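Local coordinates for protein prolyl oligopeptidase (Galerina marginata, PDB 5N4B) that cleaves peptide bonds after proline and macrocyclises the trimmed peptide precursor in the biosynthesis of the amanitin toxins, at residues D359-Q364 with A375-R379; W465-K469 with D552-A557; S468-I474 with S527-G531; I474-R480 with A521-S527. The protein carries 1 engineered substitution. All coordinates share one frame; numbering follows the deposited sequence.

Contact 1 of 4, residues D359-Q364 with A375-R379; sequences DAKLAQ and AIYKR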
loop_
_atom_site.group_PDB
_atom_site.type_symbol
_atom_site.label_atom_id
_atom_site.label_comp_id
_atom_site.label_asym_id
_atom_site.label_seq_id
_atom_site.Cartn_x
_atom_site.Cartn_y
_atom_site.Cartn_z
ATOM N N ASP A 359 23.927 -2.033 7.685
ATOM C CA ASP A 359 23.182 -3.244 7.330
ATOM C C ASP A 359 21.820 -3.334 8.034
ATOM O O ASP A 359 21.334 -4.436 8.360
ATOM C CB ASP A 359 24.024 -4.481 7.626
ATOM C CG ASP A 359 25.256 -4.584 6.728
ATOM O OD1 ASP A 359 25.140 -4.632 5.467
ATOM O OD2 ASP A 359 26.344 -4.579 7.314
ATOM N N ALA A 360 21.223 -2.195 8.368
ATOM C CA ALA A 360 19.837 -2.227 8.800
ATOM C C ALA A 360 19.210 -0.899 8.422
ATOM O O ALA A 360 19.773 0.152 8.712
ATOM C CB ALA A 360 19.693 -2.430 10.298
ATOM N N LYS A 361 18.031 -0.944 7.827
ATOM C CA LYS A 361 17.334 0.244 7.384
ATOM C C LYS A 361 16.609 0.874 8.557
ATOM O O LYS A 361 15.835 0.237 9.264
ATOM C CB LYS A 361 16.333 -0.146 6.303
ATOM C CG LYS A 361 15.552 1.025 5.749
ATOM C CD LYS A 361 14.540 0.563 4.719
ATOM C CE LYS A 361 13.877 1.670 4.068
ATOM N NZ LYS A 361 12.783 1.135 3.195
ATOM N N LEU A 362 16.790 2.166 8.715
ATOM C CA LEU A 362 16.007 2.926 9.685
ATOM C C LEU A 362 14.665 3.229 9.020
ATOM O O LEU A 362 14.593 4.026 8.073
ATOM C CB LEU A 362 16.744 4.194 10.075
ATOM C CG LEU A 362 16.003 5.113 11.052
ATOM C CD1 LEU A 362 15.799 4.410 12.397
ATOM C CD2 LEU A 362 16.704 6.420 11.204
ATOM N N ALA A 363 13.613 2.592 9.494
ATOM C CA ALA A 363 12.300 2.629 8.833
ATOM C C ALA A 363 11.378 3.699 9.379
ATOM O O ALA A 363 10.564 4.242 8.620
ATOM C CB ALA A 363 11.620 1.266 8.991
ATOM N N GLN A 364 11.451 3.990 10.670
ATOM C CA GLN A 364 10.556 4.957 11.302
ATOM C C GLN A 364 11.220 5.504 12.561
ATOM O O GLN A 364 11.865 4.737 13.298
ATOM C CB GLN A 364 9.244 4.260 11.677
ATOM C CG GLN A 364 8.155 5.230 12.139
ATOM C CD GLN A 364 6.861 4.594 12.636
ATOM O OE1 GLN A 364 6.717 3.389 12.763
ATOM N NE2 GLN A 364 5.943 5.442 13.026
ATOM N N ALA A 375 12.637 4.176 17.594
ATOM C CA ALA A 375 13.137 3.879 16.259
ATOM C C ALA A 375 12.807 2.447 15.911
ATOM O O ALA A 375 12.941 1.550 16.741
ATOM C CB ALA A 375 14.660 4.025 16.217
ATOM N N ILE A 376 12.407 2.230 14.661
ATOM C CA ILE A 376 12.238 0.886 14.110
ATOM C C ILE A 376 13.299 0.714 13.050
ATOM O O ILE A 376 13.390 1.522 12.108
ATOM C CB ILE A 376 10.838 0.653 13.548
ATOM C CG1 ILE A 376 9.849 0.653 14.704
ATOM C CG2 ILE A 376 10.787 -0.700 12.782
ATOM C CD1 ILE A 376 8.442 0.661 14.236
ATOM N N TYR A 377 14.118 -0.321 13.229
ATOM C CA TYR A 377 15.096 -0.774 12.255
ATOM C C TYR A 377 14.590 -2.038 11.605
ATOM O O TYR A 377 14.043 -2.939 12.275
ATOM C CB TYR A 377 16.426 -1.070 12.917
ATOM C CG TYR A 377 17.238 0.147 13.191
ATOM C CD1 TYR A 377 18.036 0.659 12.201
ATOM C CD2 TYR A 377 17.208 0.777 14.417
ATOM C CE1 TYR A 377 18.805 1.815 12.404
ATOM C CE2 TYR A 377 17.992 1.892 14.645
ATOM C CZ TYR A 377 18.757 2.403 13.623
ATOM O OH TYR A 377 19.460 3.554 13.923
ATOM N N LYS A 378 14.748 -2.111 10.311
ATOM C CA LYS A 378 14.400 -3.297 9.545
ATOM C C LYS A 378 15.708 -4.006 9.210
ATOM O O LYS A 378 16.473 -3.511 8.389
ATOM C CB LYS A 378 13.605 -2.932 8.300
ATOM C CG LYS A 378 12.998 -4.128 7.589
ATOM C CD LYS A 378 12.311 -3.768 6.309
ATOM C CE LYS A 378 11.152 -2.774 6.528
ATOM N NZ LYS A 378 10.100 -3.266 7.434
ATOM N N ARG A 379 15.989 -5.125 9.875
ATOM C CA ARG A 379 17.233 -5.856 9.710
ATOM C C ARG A 379 16.853 -7.230 9.150
ATOM O O ARG A 379 16.066 -7.970 9.771
ATOM C CB ARG A 379 17.942 -5.997 11.064
ATOM C CG ARG A 379 19.298 -6.674 10.902
ATOM C CD ARG A 379 19.898 -7.113 12.266
ATOM N NE ARG A 379 19.748 -6.013 13.158
ATOM C CZ ARG A 379 20.509 -4.927 13.167
ATOM N NH1 ARG A 379 21.550 -4.810 12.342
ATOM N NH2 ARG A 379 20.194 -3.952 14.035
#

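Contact 2 of 4, residues W465-K469 with D552-A557; sequences WYESK and DDFIAA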
loop_
_atom_site.group_PDB
_atom_site.type_symbol
_atom_site.label_atom_id
_atom_site.label_comp_id
_atom_site.label_asym_id
_atom_site.label_seq_id
_atom_site.Cartn_x
_atom_site.Cartn_y
_atom_site.Cartn_z
ATOM N N TRP A 465 17.976 -18.171 2.199
ATOM C CA TRP A 465 18.673 -17.353 1.229
ATOM C C TRP A 465 18.934 -18.165 -0.024
ATOM O O TRP A 465 19.292 -19.345 0.052
ATOM C CB TRP A 465 19.998 -16.815 1.790
ATOM C CG TRP A 465 19.830 -15.887 2.942
ATOM C CD1 TRP A 465 19.537 -16.219 4.229
ATOM C CD2 TRP A 465 19.957 -14.485 2.895
ATOM N NE1 TRP A 465 19.429 -15.081 4.979
ATOM C CE2 TRP A 465 19.719 -13.999 4.190
ATOM C CE3 TRP A 465 20.257 -13.589 1.887
ATOM C CZ2 TRP A 465 19.772 -12.609 4.483
ATOM C CZ3 TRP A 465 20.327 -12.256 2.158
ATOM C CH2 TRP A 465 20.088 -11.769 3.461
ATOM N N TYR A 466 18.742 -17.529 -1.163
ATOM C CA TYR A 466 19.007 -18.139 -2.474
ATOM C C TYR A 466 19.847 -17.174 -3.299
ATOM O O TYR A 466 20.048 -16.025 -2.945
ATOM C CB TYR A 466 17.708 -18.529 -3.211
ATOM C CG TYR A 466 16.873 -17.356 -3.665
ATOM C CD1 TYR A 466 15.990 -16.712 -2.810
ATOM C CD2 TYR A 466 16.946 -16.901 -4.967
ATOM C CE1 TYR A 466 15.227 -15.644 -3.243
ATOM C CE2 TYR A 466 16.187 -15.845 -5.388
ATOM C CZ TYR A 466 15.327 -15.228 -4.538
ATOM O OH TYR A 466 14.567 -14.167 -4.995
ATOM N N GLU A 467 20.316 -17.641 -4.438
ATOM C CA GLU A 467 21.216 -16.870 -5.294
ATOM C C GLU A 467 20.516 -16.549 -6.602
ATOM O O GLU A 467 19.901 -17.429 -7.222
ATOM C CB GLU A 467 22.483 -17.685 -5.592
ATOM C CG GLU A 467 23.560 -16.936 -6.293
ATOM C CD GLU A 467 24.825 -17.770 -6.438
ATOM O OE1 GLU A 467 25.171 -18.472 -5.465
ATOM O OE2 GLU A 467 25.478 -17.694 -7.500
ATOM N N SER A 468 20.579 -15.297 -6.999
ATOM C CA SER A 468 20.032 -14.878 -8.269
ATOM C C SER A 468 21.044 -15.142 -9.373
ATOM O O SER A 468 22.189 -15.507 -9.109
ATOM C CB SER A 468 19.607 -13.404 -8.227
ATOM O OG SER A 468 18.767 -13.109 -9.343
ATOM N N LYS A 469 20.596 -14.939 -10.611
ATOM C CA LYS A 469 21.443 -15.131 -11.798
ATOM C C LYS A 469 22.827 -14.517 -11.661
ATOM O O LYS A 469 23.835 -15.164 -11.990
ATOM C CB LYS A 469 20.687 -14.506 -12.983
ATOM C CG LYS A 469 21.376 -14.665 -14.292
ATOM C CD LYS A 469 20.542 -14.082 -15.421
ATOM C CE LYS A 469 21.363 -13.904 -16.681
ATOM N NZ LYS A 469 20.477 -13.435 -17.759
ATOM N N ASP A 552 14.586 -11.576 -12.724
ATOM C CA ASP A 552 15.539 -12.645 -12.488
ATOM C C ASP A 552 15.479 -13.119 -11.029
ATOM O O ASP A 552 15.545 -14.316 -10.757
ATOM C CB ASP A 552 16.944 -12.164 -12.867
ATOM C CG ASP A 552 17.151 -12.026 -14.396
ATOM O OD1 ASP A 552 16.419 -12.693 -15.162
ATOM O OD2 ASP A 552 18.078 -11.288 -14.795
ATOM N N ASP A 553 15.363 -12.200 -10.086
ATOM C CA ASP A 553 15.300 -12.581 -8.674
ATOM C C ASP A 553 14.045 -13.411 -8.406
ATOM O O ASP A 553 14.081 -14.396 -7.682
ATOM C CB ASP A 553 15.299 -11.338 -7.775
ATOM C CG ASP A 553 16.621 -10.591 -7.740
ATOM O OD1 ASP A 553 17.611 -11.099 -8.269
ATOM O OD2 ASP A 553 16.591 -9.487 -7.155
ATOM N N PHE A 554 12.913 -13.012 -8.985
ATOM C CA PHE A 554 11.651 -13.698 -8.719
ATOM C C PHE A 554 11.629 -15.082 -9.361
ATOM O O PHE A 554 11.193 -16.067 -8.739
ATOM C CB PHE A 554 10.487 -12.841 -9.219
ATOM C CG PHE A 554 9.147 -13.161 -8.601
ATOM C CD1 PHE A 554 8.914 -13.007 -7.257
ATOM C CD2 PHE A 554 8.083 -13.481 -9.417
ATOM C CE1 PHE A 554 7.663 -13.249 -6.705
ATOM C CE2 PHE A 554 6.834 -13.739 -8.885
ATOM C CZ PHE A 554 6.628 -13.637 -7.544
ATOM N N ILE A 555 12.133 -15.183 -10.584
ATOM C CA ILE A 555 12.225 -16.476 -11.240
ATOM C C ILE A 555 13.202 -17.415 -10.517
ATOM O O ILE A 555 12.913 -18.598 -10.285
ATOM C CB ILE A 555 12.585 -16.270 -12.719
ATOM C CG1 ILE A 555 11.422 -15.606 -13.447
ATOM C CG2 ILE A 555 12.968 -17.614 -13.336
ATOM C CD1 ILE A 555 11.828 -15.008 -14.792
ATOM N N ALA A 556 14.353 -16.882 -10.094
ATOM C CA ALA A 556 15.296 -17.700 -9.334
ATOM C C ALA A 556 14.697 -18.221 -8.025
ATOM O O ALA A 556 15.017 -19.340 -7.569
ATOM C CB ALA A 556 16.596 -16.940 -9.100
ATOM N N ALA A 557 13.837 -17.435 -7.377
ATOM C CA ALA A 557 13.207 -17.905 -6.152
ATOM C C ALA A 557 12.361 -19.144 -6.428
ATOM O O ALA A 557 12.401 -20.120 -5.674
ATOM C CB ALA A 557 12.361 -16.783 -5.559
HETATM O O HOH W 1 19.150 -10.986 -17.173
HETATM O O HOH W 2 17.748 -15.450 -12.024
#

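Contact 3 of 4, residues S468-I474 with S527-G531; sequences SKDGTKI and SIRGG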
loop_
_atom_site.group_PDB
_atom_site.type_symbol
_atom_site.label_atom_id
_atom_site.label_comp_id
_atom_site.label_asym_id
_atom_site.label_seq_id
_atom_site.Cartn_x
_atom_site.Cartn_y
_atom_site.Cartn_z
ATOM N N SER A 468 20.579 -15.297 -6.999
ATOM C CA SER A 468 20.032 -14.878 -8.269
ATOM C C SER A 468 21.044 -15.142 -9.373
ATOM O O SER A 468 22.189 -15.507 -9.109
ATOM C CB SER A 468 19.607 -13.404 -8.227
ATOM O OG SER A 468 18.767 -13.109 -9.343
ATOM N N LYS A 469 20.596 -14.939 -10.611
ATOM C CA LYS A 469 21.443 -15.131 -11.798
ATOM C C LYS A 469 22.827 -14.517 -11.661
ATOM O O LYS A 469 23.835 -15.164 -11.990
ATOM C CB LYS A 469 20.687 -14.506 -12.983
ATOM C CG LYS A 469 21.376 -14.665 -14.292
ATOM C CD LYS A 469 20.542 -14.082 -15.421
ATOM C CE LYS A 469 21.363 -13.904 -16.681
ATOM N NZ LYS A 469 20.477 -13.435 -17.759
ATOM N N ASP A 470 22.910 -13.275 -11.196
ATOM C CA ASP A 470 24.143 -12.533 -11.123
ATOM C C ASP A 470 24.937 -12.814 -9.861
ATOM O O ASP A 470 25.982 -12.188 -9.654
ATOM C CB ASP A 470 23.894 -11.037 -11.331
ATOM C CG ASP A 470 23.210 -10.341 -10.138
ATOM O OD1 ASP A 470 22.988 -11.012 -9.102
ATOM O OD2 ASP A 470 22.950 -9.115 -10.224
ATOM N N GLY A 471 24.482 -13.730 -9.020
ATOM C CA GLY A 471 25.217 -14.093 -7.836
ATOM C C GLY A 471 24.733 -13.433 -6.557
ATOM O O GLY A 471 25.141 -13.850 -5.468
ATOM N N THR A 472 23.831 -12.452 -6.658
ATOM C CA THR A 472 23.334 -11.763 -5.474
ATOM C C THR A 472 22.539 -12.715 -4.595
ATOM O O THR A 472 21.687 -13.473 -5.076
ATOM C CB THR A 472 22.445 -10.595 -5.880
ATOM O OG1 THR A 472 23.159 -9.746 -6.781
ATOM C CG2 THR A 472 22.026 -9.791 -4.661
ATOM N N LYS A 473 22.810 -12.684 -3.306
ATOM C CA LYS A 473 22.076 -13.475 -2.341
ATOM C C LYS A 473 20.826 -12.721 -1.913
ATOM O O LYS A 473 20.878 -11.544 -1.551
ATOM C CB LYS A 473 22.961 -13.780 -1.144
ATOM C CG LYS A 473 24.228 -14.553 -1.529
ATOM C CD LYS A 473 23.925 -15.855 -2.236
ATOM C CE LYS A 473 25.210 -16.666 -2.527
ATOM N NZ LYS A 473 26.256 -15.830 -3.244
ATOM N N ILE A 474 19.687 -13.407 -1.985
ATOM C CA ILE A 474 18.369 -12.817 -1.755
ATOM C C ILE A 474 17.731 -13.608 -0.625
ATOM O O ILE A 474 17.680 -14.845 -0.700
ATOM C CB ILE A 474 17.460 -12.901 -2.994
ATOM C CG1 ILE A 474 18.120 -12.430 -4.295
ATOM C CG2 ILE A 474 16.169 -12.142 -2.735
ATOM C CD1 ILE A 474 18.437 -11.047 -4.386
ATOM N N SER A 527 12.521 -11.417 -1.077
ATOM C CA SER A 527 12.811 -9.998 -0.941
ATOM C C SER A 527 13.596 -9.507 -2.161
ATOM O O SER A 527 14.727 -9.049 -2.059
ATOM C CB SER A 527 13.611 -9.743 0.332
ATOM O OG SER A 527 12.989 -10.335 1.480
ATOM N N ILE A 528 12.931 -9.509 -3.308
ATOM C CA ILE A 528 13.604 -9.235 -4.581
ATOM C C ILE A 528 14.009 -7.763 -4.703
ATOM O O ILE A 528 13.393 -6.851 -4.126
ATOM C CB ILE A 528 12.719 -9.685 -5.741
ATOM C CG1 ILE A 528 11.452 -8.841 -5.824
ATOM C CG2 ILE A 528 12.444 -11.165 -5.618
ATOM C CD1 ILE A 528 10.449 -9.370 -6.861
ATOM N N ARG A 529 15.049 -7.541 -5.495
ATOM C CA ARG A 529 15.521 -6.195 -5.780
ATOM C C ARG A 529 14.450 -5.384 -6.483
ATOM O O ARG A 529 13.559 -5.938 -7.138
ATOM C CB ARG A 529 16.808 -6.252 -6.591
ATOM C CG ARG A 529 18.018 -6.634 -5.758
ATOM C CD ARG A 529 19.248 -6.813 -6.577
ATOM N NE ARG A 529 19.138 -8.001 -7.391
ATOM C CZ ARG A 529 20.054 -8.434 -8.234
ATOM N NH1 ARG A 529 21.166 -7.734 -8.456
ATOM N NH2 ARG A 529 19.840 -9.550 -8.882
ATOM N N GLY A 530 14.519 -4.071 -6.307
ATOM C CA GLY A 530 13.452 -3.160 -6.587
ATOM C C GLY A 530 12.625 -2.804 -5.356
ATOM O O GLY A 530 12.084 -1.705 -5.263
ATOM N N GLY A 531 12.529 -3.724 -4.397
ATOM C CA GLY A 531 12.003 -3.367 -3.100
ATOM C C GLY A 531 12.960 -2.525 -2.287
ATOM O O GLY A 531 14.085 -2.244 -2.703
HETATM O O HOH W 3 20.478 -11.625 -10.955
#

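Contact 4 of 4, residues I474-R480 with A521-S527; sequences IPMFIVR and AIFAVPS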
loop_
_atom_site.group_PDB
_atom_site.type_symbol
_atom_site.label_atom_id
_atom_site.label_comp_id
_atom_site.label_asym_id
_atom_site.label_seq_id
_atom_site.Cartn_x
_atom_site.Cartn_y
_atom_site.Cartn_z
ATOM N N ILE A 474 19.687 -13.407 -1.985
ATOM C CA ILE A 474 18.369 -12.817 -1.755
ATOM C C ILE A 474 17.731 -13.608 -0.625
ATOM O O ILE A 474 17.680 -14.845 -0.700
ATOM C CB ILE A 474 17.460 -12.901 -2.994
ATOM C CG1 ILE A 474 18.120 -12.430 -4.295
ATOM C CG2 ILE A 474 16.169 -12.142 -2.735
ATOM C CD1 ILE A 474 18.437 -11.047 -4.386
ATOM N N PRO A 475 17.175 -12.972 0.405
ATOM C CA PRO A 475 16.407 -13.719 1.415
ATOM C C PRO A 475 14.961 -13.892 0.991
ATOM O O PRO A 475 14.418 -13.117 0.201
ATOM C CB PRO A 475 16.461 -12.806 2.650
ATOM C CG PRO A 475 16.472 -11.451 2.024
ATOM C CD PRO A 475 17.210 -11.517 0.711
ATOM N N MET A 476 14.356 -14.933 1.535
ATOM C CA MET A 476 12.978 -15.280 1.213
ATOM C C MET A 476 12.320 -15.850 2.464
ATOM O O MET A 476 12.832 -16.799 3.070
ATOM C CB MET A 476 12.930 -16.325 0.116
ATOM C CG MET A 476 11.529 -16.828 -0.216
ATOM S SD MET A 476 11.376 -17.617 -1.852
ATOM C CE MET A 476 12.711 -18.803 -1.843
ATOM N N PHE A 477 11.131 -15.347 2.792
ATOM C CA PHE A 477 10.332 -15.952 3.855
ATOM C C PHE A 477 9.571 -17.153 3.316
ATOM O O PHE A 477 9.053 -17.122 2.196
ATOM C CB PHE A 477 9.312 -14.960 4.384
ATOM C CG PHE A 477 9.897 -13.764 5.063
ATOM C CD1 PHE A 477 10.617 -13.895 6.241
ATOM C CD2 PHE A 477 9.704 -12.502 4.544
ATOM C CE1 PHE A 477 11.125 -12.759 6.884
ATOM C CE2 PHE A 477 10.206 -11.352 5.230
ATOM C CZ PHE A 477 10.899 -11.512 6.369
ATOM N N ILE A 478 9.551 -18.233 4.105
ATOM C CA ILE A 478 8.769 -19.425 3.789
ATOM C C ILE A 478 7.848 -19.679 4.970
ATOM O O ILE A 478 8.322 -19.826 6.106
ATOM C CB ILE A 478 9.659 -20.645 3.496
ATOM C CG1 ILE A 478 10.493 -20.346 2.233
ATOM C CG2 ILE A 478 8.806 -21.844 3.265
ATOM C CD1 ILE A 478 11.416 -21.513 1.742
ATOM N N VAL A 479 6.548 -19.756 4.706
ATOM C CA VAL A 479 5.535 -19.996 5.726
ATOM C C VAL A 479 4.880 -21.339 5.458
ATOM O O VAL A 479 4.528 -21.648 4.308
ATOM C CB VAL A 479 4.467 -18.885 5.763
ATOM C CG1 VAL A 479 3.531 -19.095 6.935
ATOM C CG2 VAL A 479 5.139 -17.522 5.832
ATOM N N ARG A 480 4.662 -22.120 6.533
ATOM C CA ARG A 480 4.002 -23.422 6.396
ATOM C C ARG A 480 3.176 -23.728 7.640
ATOM O O ARG A 480 3.450 -23.233 8.734
ATOM C CB ARG A 480 5.013 -24.540 6.159
ATOM C CG ARG A 480 5.995 -24.754 7.315
ATOM C CD ARG A 480 6.739 -26.045 7.238
ATOM N NE ARG A 480 7.866 -26.020 8.147
ATOM C CZ ARG A 480 8.767 -26.991 8.177
ATOM N NH1 ARG A 480 8.618 -28.067 7.414
ATOM N NH2 ARG A 480 9.805 -26.894 8.982
ATOM N N ALA A 521 0.239 -26.571 1.695
ATOM C CA ALA A 521 1.021 -25.767 0.767
ATOM C C ALA A 521 1.903 -24.831 1.573
ATOM O O ALA A 521 1.757 -24.706 2.778
ATOM C CB ALA A 521 0.089 -24.951 -0.136
ATOM N N ILE A 522 2.849 -24.181 0.895
ATOM C CA ILE A 522 3.724 -23.208 1.543
ATOM C C ILE A 522 3.517 -21.844 0.873
ATOM O O ILE A 522 3.036 -21.756 -0.268
ATOM C CB ILE A 522 5.191 -23.641 1.505
ATOM C CG1 ILE A 522 5.774 -23.564 0.097
ATOM C CG2 ILE A 522 5.376 -25.029 2.114
ATOM C CD1 ILE A 522 7.236 -23.906 0.005
ATOM N N PHE A 523 3.829 -20.765 1.617
ATOM C CA PHE A 523 3.770 -19.393 1.116
ATOM C C PHE A 523 5.186 -18.839 1.137
ATOM O O PHE A 523 5.875 -18.910 2.145
ATOM C CB PHE A 523 2.880 -18.560 2.027
ATOM C CG PHE A 523 2.605 -17.165 1.603
ATOM C CD1 PHE A 523 2.002 -16.911 0.391
ATOM C CD2 PHE A 523 2.874 -16.127 2.462
ATOM C CE1 PHE A 523 1.696 -15.615 -0.004
ATOM C CE2 PHE A 523 2.592 -14.818 2.048
ATOM C CZ PHE A 523 2.023 -14.582 0.840
ATOM N N ALA A 524 5.617 -18.274 0.021
ATOM C CA ALA A 524 6.984 -17.826 -0.165
ATOM C C ALA A 524 6.982 -16.359 -0.541
ATOM O O ALA A 524 6.273 -15.954 -1.464
ATOM C CB ALA A 524 7.667 -18.640 -1.258
ATOM N N VAL A 525 7.840 -15.575 0.114
ATOM C CA VAL A 525 7.904 -14.120 -0.098
ATOM C C VAL A 525 9.352 -13.707 -0.278
ATOM O O VAL A 525 10.046 -13.414 0.710
ATOM C CB VAL A 525 7.276 -13.350 1.065
ATOM C CG1 VAL A 525 7.219 -11.866 0.760
ATOM C CG2 VAL A 525 5.860 -13.865 1.370
ATOM N N PRO A 526 9.878 -13.756 -1.496
ATOM C CA PRO A 526 11.278 -13.380 -1.732
ATOM C C PRO A 526 11.440 -11.873 -1.712
ATOM O O PRO A 526 10.657 -11.118 -2.301
ATOM C CB PRO A 526 11.576 -13.956 -3.114
ATOM C CG PRO A 526 10.242 -13.973 -3.803
ATOM C CD PRO A 526 9.241 -14.273 -2.719
ATOM N N SER A 527 12.521 -11.417 -1.077
ATOM C CA SER A 527 12.811 -9.998 -0.941
ATOM C C SER A 527 13.596 -9.507 -2.161
ATOM O O SER A 527 14.727 -9.049 -2.059
ATOM C CB SER A 527 13.611 -9.743 0.332
ATOM O OG SER A 527 12.989 -10.335 1.480
#

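Contact 1 of 4, residues D359-Q364 with A375-R379
L362 lays its CD1 methyl over one face of the Y377 ring, 4.0 Å from CD1 to the ring centroid and 17° off the normal, but displaced toward the hydroxyl end. The same methyl touches A375 CB. At the ring edge, in its plane, sits A360 O, while A360 CB rests against one face of the R379 guanidinium, 3.6 Å from R379 NH1; the bend at chi3 (-46°) brings R379 back over that methyl. On the other side of the sheet, the Q364 side chain lies beside I376 in one of the two conformers of I376, and its OE1 accepts from I408 N. These pairs belong to the first two strands of a four-stranded antiparallel blade of the beta-propeller. K361 and K378 form a hydrogen-bonded pair, K378 N to K361 O at 2.8 Å and 169°. A classic beta bulge follows: I376 O takes A363 N at 2.8 Å and, weakly, Q364 N, so two residues face one. I376 N returns a bond to Q364 O at 2.9 Å. Further out, K378 NZ bridges D383 and D505, R379 NE pairs with E384, and K361 NZ reaches G532 O.

Contact 2 of 4, residues W465-K469 with D552-A557
Y466 and S468 both deliver their hydroxyls to D553, on the helix that packs across the end of strand 459-467. Y466 OH donates to D553 O at 2.7 Å, from above the carbonyl plane and not on a lone pair. That oxygen also takes the helical bond from A557 N, which arrives from the opposite face of the plane, so a main-chain acceptor already used inside the helix gains a second donor. With CG between the backbone N and the carbonyl carbon, a chi1 of 68° sets the Y466 ring against the helix, A557 CA over one face at 3.9 Å from the centroid, and A557 CB 3.5 Å from Y466 CZ. A556 CB packs against Y466 CE2. S468 OG donates to D553 OD1 at 2.6 Å, meeting the carboxylate oxygen nearly along its C-O axis; R529 NH2 makes a salt bridge to the same OD1. At the outer end two waters fill in. One accepts from K469 N and donates to D552 O at 2.8 Å; the other accepts from K469 NZ and donates to D552 OD2 at 2.6 Å. The extended lysine chain passes the aspartate obliquely, its NZ still 4.4 Å from D552 OD2, beyond a salt bridge. The contact therefore changes character along its length: direct hydroxyl bonds join the strand end and the turn after it to buried D553, and water carries the polar link at the exposed K469. The R529 charge probably helps to keep D553 ionised, which would strengthen its hold on S468.

Contact 3 of 4, residues S468-I474 with S527-G531
R529 presents its guanidinium to the turn 468-471 edge first and to T472 by one face. T472 CB lies over the centre of that face, 3.9 Å above the plane; T472 OG1 is also on it, 3.3 Å from R529 NH1, at an angle too poor for a hydrogen bond. At the edge, in plane, is D470 OD2, which takes R529 NH1 on its syn lone pair at 2.9 Å and 166°, and R529 NH2 weakly. The planes are 56° apart, consistent with a one-sided salt bridge in which OD2 alone accepts from R529. The other oxygen, D470 OD1, serves its own loop: T472 N donates to it at 3.0 Å, closing an Asx turn, and T472 OG1 at 2.6 Å, both from the same face of the carboxylate plane. With CG between the backbone N and the carbonyl carbon (chi1 73°), D470 turns OD1 toward T472 and OD2 toward R529. A water, also at the guanidinium edge, accepts from D470 N and, weakly, from R529 NH2, and donates to S468 OG, whose own proton goes to D553. Nearer the sheet, I474 CG2 touches S527 O at 3.5 Å. The type I turn S468-G471 belongs to the hairpin between strands 459-467 and 473-481; the arginine comes from the loop after strand 522-526, and W538 packs alongside T472, I474 and R529. R529 NH2 also forms a salt bridge with D553. One positive charge thus serves two carboxylates, which probably helps both stay ionised close together, and it ties the hairpin turn to the 527-531 loop and helix 548-563.

Contact 4 of 4, residues I474-R480 with A521-S527
P475 and S527 open the ladder, S527 N donating to P475 O at 2.8 Å and 172°. Four more main-chain hydrogen bonds follow in two reciprocal pairs, F477 with V525 and V479 with F523. Three of these four lie in the carbonyl plane of the acceptor; F477 N instead meets V525 O at 3.0 Å from 50° out of it, just before P526, which has no N-H to give. CA-H...O contacts fill the intervening positions, such as A524 CA to F477 O at 3.2 Å. Apolar packing divides between the two faces. On one, M476 lies alongside P526, its SD 3.9 Å from both P526 CB and A524 CB; the sulfur gets there on a chain with CG anti to the backbone N (chi1 176°). I478 CG2 meets I522 CD1 at 4.2 Å farther along. On the other face F477 and V525 touch through their CB atoms, as do V479 and F523, and V479 CG2 lies at the edge of the F523 ring. In the mixed alpha/beta-hydrolase sheet, strand 473-481 is bordered by 459-467 and strand 522-526 by 492-495. M476 and P526 face helix 548-563, whereas F477 stacks edge-to-face with F424 and V525 packs against an aromatic side chain of the bound peptide.

Overall arrangement
From the N terminus, contact 1 comes first and closes on its own, a short hairpin within one propeller blade; its nearest atoms stay about 7 Å from contacts 3 and 4. The other three belong to the alpha/beta-hydrolase domain and are set one within the next, contacts 2 and 3 starting from the same stretch. Contact 2 spans the widest loop and joins this end of the mixed sheet to helix 548-563. Within it, contact 3 fastens the following hairpin turn to the loop after strand 522-526, and contact 4, innermost, pairs strands 473-481 and 522-526. Contacts 3 and 4 share I474 and S527; contacts 2 and 3 share S468 and K469 and meet again where D553 bridges R529.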